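Side-chain contacts in KLLA0F20702p (Kluyveromyces lactis, PDB 5Y5A), which binds Cdc13 as the Est1 protein of yeast telomerase and thereby probably brings the enzyme to chromosome ends: residues 153-156 with 157-161; 176-179 with 180-183; 238-241 with 242-245. All blocks are in the same frame, centred on the assembly; numbering follows the deposited sequence.

Contact 1. Residues 153-156 with 157-161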
ATOM      1  N   SER A 153      14.160 -10.647  12.120  1.00 69.01           N
ATOM      2  CA  SER A 153      14.381 -11.765  13.033  1.00 71.99           C
ATOM      3  C   SER A 153      13.118 -12.229  13.757  1.00 77.75           C
ATOM      4  O   SER A 153      12.952 -13.415  14.038  1.00 88.00           O
ATOM      5  CB  SER A 153      15.443 -11.380  14.057  1.00 74.55           C
ATOM      6  OG  SER A 153      15.145 -10.118  14.626  1.00 73.70           O
ATOM      7  N   ASP A 154      12.227 -11.292  14.054  1.00 77.70           N
ATOM      8  CA  ASP A 154      11.022 -11.593  14.816  1.00 77.55           C
ATOM      9  C   ASP A 154       9.944 -12.259  13.974  1.00 75.33           C
ATOM     10  O   ASP A 154       8.853 -12.536  14.471  1.00 80.34           O
ATOM     11  CB  ASP A 154      10.467 -10.314  15.425  1.00 81.38           C
ATOM     12  CG  ASP A 154      10.229  -9.244  14.387  1.00 85.49           C
ATOM     13  OD1 ASP A 154      11.185  -8.502  14.068  1.00 93.41           O
ATOM     14  OD2 ASP A 154       9.094  -9.147  13.880  1.00 77.92           O
ATOM     15  N   THR A 155      10.242 -12.500  12.701  1.00 69.77           N
ATOM     16  CA  THR A 155       9.286 -13.126  11.793  1.00 69.47           C
ATOM     17  C   THR A 155       8.929 -14.536  12.245  1.00 73.19           C
ATOM     18  O   THR A 155       7.760 -14.929  12.223  1.00 72.39           O
ATOM     19  CB  THR A 155       9.830 -13.181  10.360  1.00 68.20           C
ATOM     20  OG1 THR A 155       9.850 -11.859   9.809  1.00 69.48           O
ATOM     21  CG2 THR A 155       8.957 -14.065   9.481  1.00 67.12           C
ATOM     22  N   ARG A 156       9.903 -15.309  12.690  1.00 73.18           N
ATOM     23  CA  ARG A 156       9.616 -16.646  13.178  1.00 74.10           C
ATOM     24  C   ARG A 156       8.629 -16.539  14.305  1.00 76.22           C
ATOM     25  O   ARG A 156       7.642 -17.226  14.326  1.00 81.37           O
ATOM     26  CB  ARG A 156      10.866 -17.307  13.729  1.00 75.75           C
ATOM     27  CG  ARG A 156      11.607 -18.168  12.749  1.00 75.76           C
ATOM     28  CD  ARG A 156      12.845 -18.761  13.387  1.00 79.07           C
ATOM     29  NE  ARG A 156      13.103 -20.056  12.801  1.00 84.53           N
ATOM     30  CZ  ARG A 156      14.137 -20.324  12.026  1.00 88.19           C
ATOM     31  NH1 ARG A 156      14.582 -21.558  11.920  1.00 92.38           N
ATOM     32  NH2 ARG A 156      14.729 -19.363  11.361  1.00 89.89           N
ATOM     33  N   SER A 157       8.908 -15.670  15.252  1.00 75.37           N
ATOM     34  CA  SER A 157       8.015 -15.500  16.393  1.00 81.65           C
ATOM     35  C   SER A 157       6.579 -15.255  15.954  1.00 82.87           C
ATOM     36  O   SER A 157       5.656 -15.918  16.423  1.00 90.18           O
ATOM     37  CB  SER A 157       8.491 -14.339  17.269  1.00 85.93           C
ATOM     38  OG  SER A 157       9.886 -14.416  17.503  1.00 90.63           O
ATOM     39  N   LYS A 158       6.398 -14.304  15.044  1.00 78.28           N
ATOM     40  CA  LYS A 158       5.069 -13.931  14.563  1.00 77.04           C
ATOM     41  C   LYS A 158       4.318 -15.071  13.891  1.00 78.30           C
ATOM     42  O   LYS A 158       3.098 -15.009  13.749  1.00 81.41           O
ATOM     43  CB  LYS A 158       5.167 -12.768  13.578  1.00 72.31           C
ATOM     44  CG  LYS A 158       5.562 -11.446  14.190  1.00 72.92           C
ATOM     45  CD  LYS A 158       5.540 -10.361  13.130  1.00 71.52           C
ATOM     46  CE  LYS A 158       5.901  -9.011  13.704  1.00 73.37           C
ATOM     47  NZ  LYS A 158       5.900  -7.962  12.650  1.00 73.38           N
ATOM     48  N   LEU A 159       5.043 -16.099  13.460  1.00 78.87           N
ATOM     49  CA  LEU A 159       4.424 -17.229  12.772  1.00 81.36           C
ATOM     50  C   LEU A 159       4.302 -18.450  13.671  1.00 86.96           C
ATOM     51  O   LEU A 159       3.939 -19.531  13.206  1.00 87.44           O
ATOM     52  CB  LEU A 159       5.176 -17.546  11.478  1.00 78.59           C
ATOM     53  CG  LEU A 159       4.975 -16.518  10.365  1.00 74.82           C
ATOM     54  CD1 LEU A 159       5.697 -16.921   9.088  1.00 74.57           C
ATOM     55  CD2 LEU A 159       3.490 -16.322  10.109  1.00 75.15           C
ATOM     56  N   ASN A 160       4.608 -18.259  14.954  1.00 88.26           N
ATOM     57  CA  ASN A 160       4.610 -19.330  15.956  1.00 90.92           C
ATOM     58  C   ASN A 160       5.434 -20.533  15.522  1.00 92.32           C
ATOM     59  O   ASN A 160       5.118 -21.675  15.856  1.00 93.67           O
ATOM     60  CB  ASN A 160       3.201 -19.789  16.318  1.00 92.09           C
ATOM     61  CG  ASN A 160       2.560 -18.908  17.367  1.00 96.15           C
ATOM     62  OD1 ASN A 160       2.564 -17.680  17.253  1.00 97.21           O
ATOM     63  ND2 ASN A 160       2.023 -19.527  18.408  1.00 99.23           N
ATOM     64  N   ILE A 161       6.494 -20.266  14.772  1.00 89.53           N
ATOM     65  CA  ILE A 161       7.413 -21.306  14.356  1.00 89.99           C
ATOM     66  C   ILE A 161       8.551 -21.375  15.365  1.00 95.11           C
ATOM     67  O   ILE A 161       9.138 -20.352  15.721  1.00 98.92           O
ATOM     68  CB  ILE A 161       7.950 -21.039  12.942  1.00 82.95           C
ATOM     69  CG1 ILE A 161       6.808 -21.137  11.926  1.00 78.00           C
ATOM     70  CG2 ILE A 161       9.068 -22.006  12.598  1.00 84.82           C
ATOM     71  CD1 ILE A 161       7.168 -20.638  10.542  1.00 75.25           C
TER
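The carbonyl oxygen Arg156 O is gripped twice, by Leu159 N at 3.0 Å and by Ile161 N at 3.3 Å, and the two N-H groups come in from opposite faces of its carbonyl plane. Leu159 N stands above that plane, well off a lone-pair direction, while the bond from Ile161 N is the straighter of the two. Within the turn, Asn160 N donates to Ser157 O at 3.0 Å. With Asn160 in a positive-phi conformation, the bonds from Ile161 N to Arg156 O and from Asn160 N to Ser157 O make a Schellman motif that ends the short helix 155-158. Arg156 and Ile161 send their side chains to Phe142 of helix 113-144, and Leu159 lies against Leu138 of the same helix and Ile226 of helix 218-230. At the other end, Lys158 N bonds to Asp154 O at 3.1 Å. Beyond this bond the two side chains run alongside each other: the lysine, extended beyond CG, lays CE 3.2 Å from Asp154 OD2 and holds NZ at 3.6 Å from the same oxygen, a long salt bridge. Asp154 CG sits between its own N and carbonyl carbon (chi1 55°), which points the carboxylate along the lysine, and Lys519 takes OD1 in a second salt bridge.

Contact 2. Residues 176-179 with 180-183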
ATOM      1  N   PRO A 176      22.174 -13.415   1.306  1.00 85.18           N
ATOM      2  CA  PRO A 176      21.124 -12.558   0.743  1.00 82.84           C
ATOM      3  C   PRO A 176      21.133 -12.429  -0.779  1.00 86.05           C
ATOM      4  O   PRO A 176      20.275 -11.732  -1.321  1.00 87.21           O
ATOM      5  CB  PRO A 176      21.375 -11.210   1.431  1.00 73.93           C
ATOM      6  CG  PRO A 176      22.803 -11.238   1.809  1.00 77.10           C
ATOM      7  CD  PRO A 176      23.093 -12.658   2.173  1.00 82.81           C
ATOM      8  N   GLU A 177      22.058 -13.090  -1.462  1.00 89.91           N
ATOM      9  CA  GLU A 177      22.203 -12.858  -2.893  1.00 97.21           C
ATOM     10  C   GLU A 177      22.050 -14.097  -3.777  1.00 97.79           C
ATOM     11  O   GLU A 177      21.912 -13.971  -4.995  1.00 95.51           O
ATOM     12  CB  GLU A 177      23.592 -12.259  -3.125  1.00106.81           C
ATOM     13  CG  GLU A 177      23.789 -10.941  -2.378  1.00112.53           C
ATOM     14  CD  GLU A 177      25.108 -10.264  -2.685  1.00120.36           C
ATOM     15  OE1 GLU A 177      26.108 -10.975  -2.929  1.00122.70           O
ATOM     16  OE2 GLU A 177      25.140  -9.014  -2.680  1.00123.00           O
ATOM     17  N   ASP A 178      22.060 -15.279  -3.168  1.00102.44           N
ATOM     18  CA  ASP A 178      21.826 -16.529  -3.893  1.00104.70           C
ATOM     19  C   ASP A 178      20.438 -16.528  -4.543  1.00 98.51           C
ATOM     20  O   ASP A 178      19.516 -15.876  -4.055  1.00 98.61           O
ATOM     21  CB  ASP A 178      21.939 -17.734  -2.946  1.00110.01           C
ATOM     22  CG  ASP A 178      23.366 -18.014  -2.511  1.00118.78           C
ATOM     23  OD1 ASP A 178      24.303 -17.542  -3.192  1.00121.34           O
ATOM     24  OD2 ASP A 178      23.552 -18.717  -1.494  1.00121.02           O
ATOM     25  N   SER A 179      20.298 -17.257  -5.646  1.00 93.74           N
ATOM     26  CA  SER A 179      18.994 -17.468  -6.262  1.00 83.43           C
ATOM     27  C   SER A 179      18.074 -18.226  -5.312  1.00 78.79           C
ATOM     28  O   SER A 179      16.900 -17.889  -5.170  1.00 74.92           O
ATOM     29  CB  SER A 179      19.127 -18.236  -7.578  1.00 86.61           C
ATOM     30  OG  SER A 179      19.631 -17.410  -8.609  1.00 91.83           O
ATOM     31  N   PHE A 180      18.623 -19.247  -4.658  1.00 78.80           N
ATOM     32  CA  PHE A 180      17.855 -20.096  -3.751  1.00 78.93           C
ATOM     33  C   PHE A 180      17.267 -19.324  -2.575  1.00 81.62           C
ATOM     34  O   PHE A 180      16.149 -19.605  -2.139  1.00 82.56           O
ATOM     35  CB  PHE A 180      18.728 -21.236  -3.228  1.00 81.64           C
ATOM     36  CG  PHE A 180      18.009 -22.170  -2.302  1.00 80.54           C
ATOM     37  CD1 PHE A 180      17.082 -23.072  -2.792  1.00 80.63           C
ATOM     38  CD2 PHE A 180      18.267 -22.155  -0.941  1.00 84.32           C
ATOM     39  CE1 PHE A 180      16.422 -23.939  -1.944  1.00 83.40           C
ATOM     40  CE2 PHE A 180      17.612 -23.022  -0.088  1.00 88.64           C
ATOM     41  CZ  PHE A 180      16.686 -23.914  -0.592  1.00 86.87           C
ATOM     42  N   SER A 181      18.023 -18.356  -2.062  1.00 83.76           N
ATOM     43  CA  SER A 181      17.561 -17.532  -0.950  1.00 79.09           C
ATOM     44  C   SER A 181      16.335 -16.726  -1.350  1.00 71.75           C
ATOM     45  O   SER A 181      15.397 -16.581  -0.570  1.00 69.74           O
ATOM     46  CB  SER A 181      18.672 -16.599  -0.472  1.00 80.98           C
ATOM     47  OG  SER A 181      19.793 -17.346  -0.029  1.00 88.25           O
ATOM     48  N   ILE A 182      16.347 -16.207  -2.573  1.00 70.13           N
ATOM     49  CA  ILE A 182      15.209 -15.461  -3.093  1.00 66.24           C
ATOM     50  C   ILE A 182      13.986 -16.367  -3.222  1.00 63.58           C
ATOM     51  O   ILE A 182      12.875 -15.979  -2.854  1.00 60.85           O
ATOM     52  CB  ILE A 182      15.532 -14.825  -4.458  1.00 64.93           C
ATOM     53  CG1 ILE A 182      16.712 -13.859  -4.321  1.00 65.86           C
ATOM     54  CG2 ILE A 182      14.318 -14.092  -5.013  1.00 61.48           C
ATOM     55  CD1 ILE A 182      17.042 -13.110  -5.595  1.00 64.78           C
ATOM     56  N   ASP A 183      14.208 -17.581  -3.727  1.00 62.23           N
ATOM     57  CA  ASP A 183      13.140 -18.559  -3.917  1.00 68.68           C
ATOM     58  C   ASP A 183      12.462 -18.920  -2.602  1.00 66.89           C
ATOM     59  O   ASP A 183      11.243 -19.101  -2.549  1.00 68.75           O
ATOM     60  CB  ASP A 183      13.684 -19.830  -4.577  1.00 80.77           C
ATOM     61  CG  ASP A 183      14.522 -19.537  -5.804  1.00 92.27           C
ATOM     62  OD1 ASP A 183      14.415 -18.413  -6.343  1.00 94.39           O
ATOM     63  OD2 ASP A 183      15.289 -20.428  -6.231  1.00 98.48           O
TER
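Asp178 opens the contact from the N-cap position of helix 179-206, where its CB lies 3.6 Å from Ser181 OG. Its carboxylate makes no capping bond, yet a negative charge at a helix start would be expected to interact favourably with the helix dipole. The serine hydroxyl is hydrogen-bonded to Lys175 O just upstream, which ties the incoming loop to the first turn. Asp178 O meets the apolar flank of Ile182 instead, with CG1 at 3.5 Å; the isoleucine swings CG1 beside its own backbone N (chi1 -60°), back toward that carbonyl. Ile182 also packs on a polar side chain of the bound peptide, so this first turn of the helix borders the peptide site. Ser179 follows, and its carbonyl oxygen meets both the backbone and the side chain of Asp183. Asp183 N donates to Ser179 O at 3.1 Å, in the carbonyl plane, an i to i+4 bond of the first turn. The carboxylate of Asp183 turns its flat face to the same oxygen, which sits nearly over CG: Ser179 O is 2.8 Å from OD1, 3.0 Å from CG and 3.2 Å from OD2. No hydrogen bond joins these acceptors, and their meeting is probably somewhat unfavourable electrostatically, set against the hydrogen bond that Asp183 OD2 accepts from Ser76 N.

Contact 3. Residues 238-241 with 242-245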
ATOM      1  N   PHE A 238      -1.151  -6.159  -1.341  1.00 39.64           N
ATOM      2  CA  PHE A 238      -1.942  -4.948  -1.137  1.00 42.31           C
ATOM      3  C   PHE A 238      -3.327  -5.117  -1.746  1.00 39.52           C
ATOM      4  O   PHE A 238      -4.321  -4.673  -1.178  1.00 42.62           O
ATOM      5  CB  PHE A 238      -1.232  -3.726  -1.749  1.00 35.28           C
ATOM      6  CG  PHE A 238       0.079  -3.398  -1.094  1.00 43.20           C
ATOM      7  CD1 PHE A 238       1.250  -4.028  -1.498  1.00 46.99           C
ATOM      8  CD2 PHE A 238       0.146  -2.456  -0.075  1.00 39.61           C
ATOM      9  CE1 PHE A 238       2.464  -3.726  -0.894  1.00 47.38           C
ATOM     10  CE2 PHE A 238       1.355  -2.147   0.528  1.00 43.84           C
ATOM     11  CZ  PHE A 238       2.515  -2.784   0.120  1.00 45.00           C
ATOM     12  N   LEU A 239      -3.388  -5.771  -2.903  1.00 40.53           N
ATOM     13  CA  LEU A 239      -4.667  -6.006  -3.564  1.00 40.59           C
ATOM     14  C   LEU A 239      -5.615  -6.785  -2.655  1.00 44.89           C
ATOM     15  O   LEU A 239      -6.782  -6.422  -2.489  1.00 45.02           O
ATOM     16  CB  LEU A 239      -4.479  -6.764  -4.882  1.00 40.58           C
ATOM     17  CG  LEU A 239      -5.807  -6.936  -5.627  1.00 51.89           C
ATOM     18  CD1 LEU A 239      -6.134  -5.689  -6.447  1.00 53.83           C
ATOM     19  CD2 LEU A 239      -5.830  -8.178  -6.496  1.00 52.67           C
ATOM     20  N   GLN A 240      -5.104  -7.850  -2.056  1.00 43.09           N
ATOM     21  CA  GLN A 240      -5.943  -8.713  -1.238  1.00 46.13           C
ATOM     22  C   GLN A 240      -6.366  -7.996   0.039  1.00 48.80           C
ATOM     23  O   GLN A 240      -7.480  -8.183   0.527  1.00 51.18           O
ATOM     24  CB  GLN A 240      -5.218 -10.016  -0.921  1.00 52.96           C
ATOM     25  CG  GLN A 240      -4.980 -10.889  -2.145  1.00 58.14           C
ATOM     26  CD  GLN A 240      -6.277 -11.321  -2.827  1.00 59.29           C
ATOM     27  OE1 GLN A 240      -7.292 -11.575  -2.171  1.00 55.52           O
ATOM     28  NE2 GLN A 240      -6.241 -11.409  -4.153  1.00 57.45           N
ATOM     29  N   ARG A 241      -5.485  -7.149   0.559  1.00 51.27           N
ATOM     30  CA  ARG A 241      -5.829  -6.316   1.706  1.00 47.22           C
ATOM     31  C   ARG A 241      -6.989  -5.387   1.367  1.00 46.28           C
ATOM     32  O   ARG A 241      -7.921  -5.212   2.154  1.00 45.17           O
ATOM     33  CB  ARG A 241      -4.629  -5.494   2.156  1.00 46.60           C
ATOM     34  CG  ARG A 241      -4.001  -5.990   3.428  1.00 56.28           C
ATOM     35  CD  ARG A 241      -3.368  -4.850   4.174  1.00 52.54           C
ATOM     36  NE  ARG A 241      -2.296  -4.275   3.382  1.00 57.74           N
ATOM     37  CZ  ARG A 241      -1.068  -4.775   3.336  1.00 64.89           C
ATOM     38  NH1 ARG A 241      -0.144  -4.191   2.586  1.00 66.39           N
ATOM     39  NH2 ARG A 241      -0.765  -5.859   4.044  1.00 60.98           N
ATOM     40  N   GLY A 242      -6.912  -4.783   0.187  1.00 42.24           N
ATOM     41  CA  GLY A 242      -7.957  -3.892  -0.278  1.00 41.98           C
ATOM     42  C   GLY A 242      -9.272  -4.619  -0.435  1.00 37.05           C
ATOM     43  O   GLY A 242     -10.338  -4.050  -0.208  1.00 41.70           O
ATOM     44  N   ILE A 243      -9.201  -5.886  -0.832  1.00 40.05           N
ATOM     45  CA  ILE A 243     -10.412  -6.670  -0.995  1.00 41.61           C
ATOM     46  C   ILE A 243     -11.067  -6.865   0.367  1.00 45.45           C
ATOM     47  O   ILE A 243     -12.287  -6.750   0.486  1.00 47.39           O
ATOM     48  CB  ILE A 243     -10.141  -8.022  -1.681  1.00 43.76           C
ATOM     49  CG1 ILE A 243      -9.707  -7.784  -3.130  1.00 50.35           C
ATOM     50  CG2 ILE A 243     -11.397  -8.880  -1.688  1.00 47.75           C
ATOM     51  CD1 ILE A 243      -9.315  -9.035  -3.874  1.00 57.97           C
ATOM     52  N   CYS A 244     -10.266  -7.120   1.398  1.00 45.00           N
ATOM     53  CA  CYS A 244     -10.810  -7.171   2.754  1.00 47.29           C
ATOM     54  C   CYS A 244     -11.537  -5.866   3.092  1.00 48.61           C
ATOM     55  O   CYS A 244     -12.629  -5.898   3.630  1.00 52.34           O
ATOM     56  CB  CYS A 244      -9.707  -7.435   3.787  1.00 48.49           C
ATOM     57  SG  CYS A 244      -8.872  -9.034   3.666  1.00 51.56           S
ATOM     58  N   TYR A 245     -10.944  -4.720   2.759  1.00 45.32           N
ATOM     59  CA  TYR A 245     -11.548  -3.445   3.141  1.00 42.38           C
ATOM     60  C   TYR A 245     -12.837  -3.147   2.373  1.00 46.22           C
ATOM     61  O   TYR A 245     -13.690  -2.401   2.860  1.00 49.89           O
ATOM     62  CB  TYR A 245     -10.545  -2.294   2.967  1.00 44.24           C
ATOM     63  CG  TYR A 245      -9.411  -2.340   3.973  1.00 45.92           C
ATOM     64  CD1 TYR A 245      -9.665  -2.338   5.343  1.00 50.61           C
ATOM     65  CD2 TYR A 245      -8.091  -2.394   3.555  1.00 46.63           C
ATOM     66  CE1 TYR A 245      -8.627  -2.390   6.265  1.00 58.15           C
ATOM     67  CE2 TYR A 245      -7.048  -2.444   4.460  1.00 53.15           C
ATOM     68  CZ  TYR A 245      -7.316  -2.443   5.813  1.00 61.77           C
ATOM     69  OH  TYR A 245      -6.262  -2.490   6.700  1.00 62.37           O
TER
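Ile243 CD1 rests against the end of Gln240, 3.7 Å from OE1 and 3.9 Å from NE2, so the methyl meets the whole amide rather than one atom of it. The two side chains run side by side, and a bend at chi2 (-61°) of the glutamine turns its amide to the methyl. OE1 is buried here with no partner in the model, whereas NE2 has a weak hydrogen bond to Glu236. Leu239 CD2 also approaches Ile243 CD1 at 4.4 Å, a plain apolar touch one residue earlier on the helix. On another side of the helix, Tyr245 brings CD2 to 3.2 Å from Arg241 O, an oblique approach to the carbonyl that already accepts from Tyr245 N. All of this sits in helix 235-247, within the helical, TPR-related Est1 DNA/RNA binding family region. Arg241 reaches back along the helix and sets NH1 3.1 Å above the plane of the Phe238 ring, offset toward its rim, while Phe238 CE2 lies in plane at the guanidinium edge. Three outside residues fix that group: Gln257 takes NE, Ser228 takes NH1 and Asp225 forms a salt bridge with NH2. Phe238 in turn packs on Gln257, Arg260 and Ser261 of helix 251-263, and Tyr245 touches Leu221 of helix 218-230.

The three contacts come in series along the chain; none nests in or crosses another, and each closes only a local turn. Contact 1 spans the short helix 155-158, which it ends, where the chain leans on helices 113-144 and 218-230. Contact 2 follows as the loop enters helix 179-206 at its first turn; the centres of contacts 1 and 2 lie about 20 Å apart, with no touch between them. Contact 3 lies further on, inside helix 235-247 and nearer the centre of the chain in space. It nevertheless shares helices with the others: Gln240 and Ile243 pack on helix 179-206, which contact 2 begins, and Arg241 on helix 218-230, which contact 1 also meets.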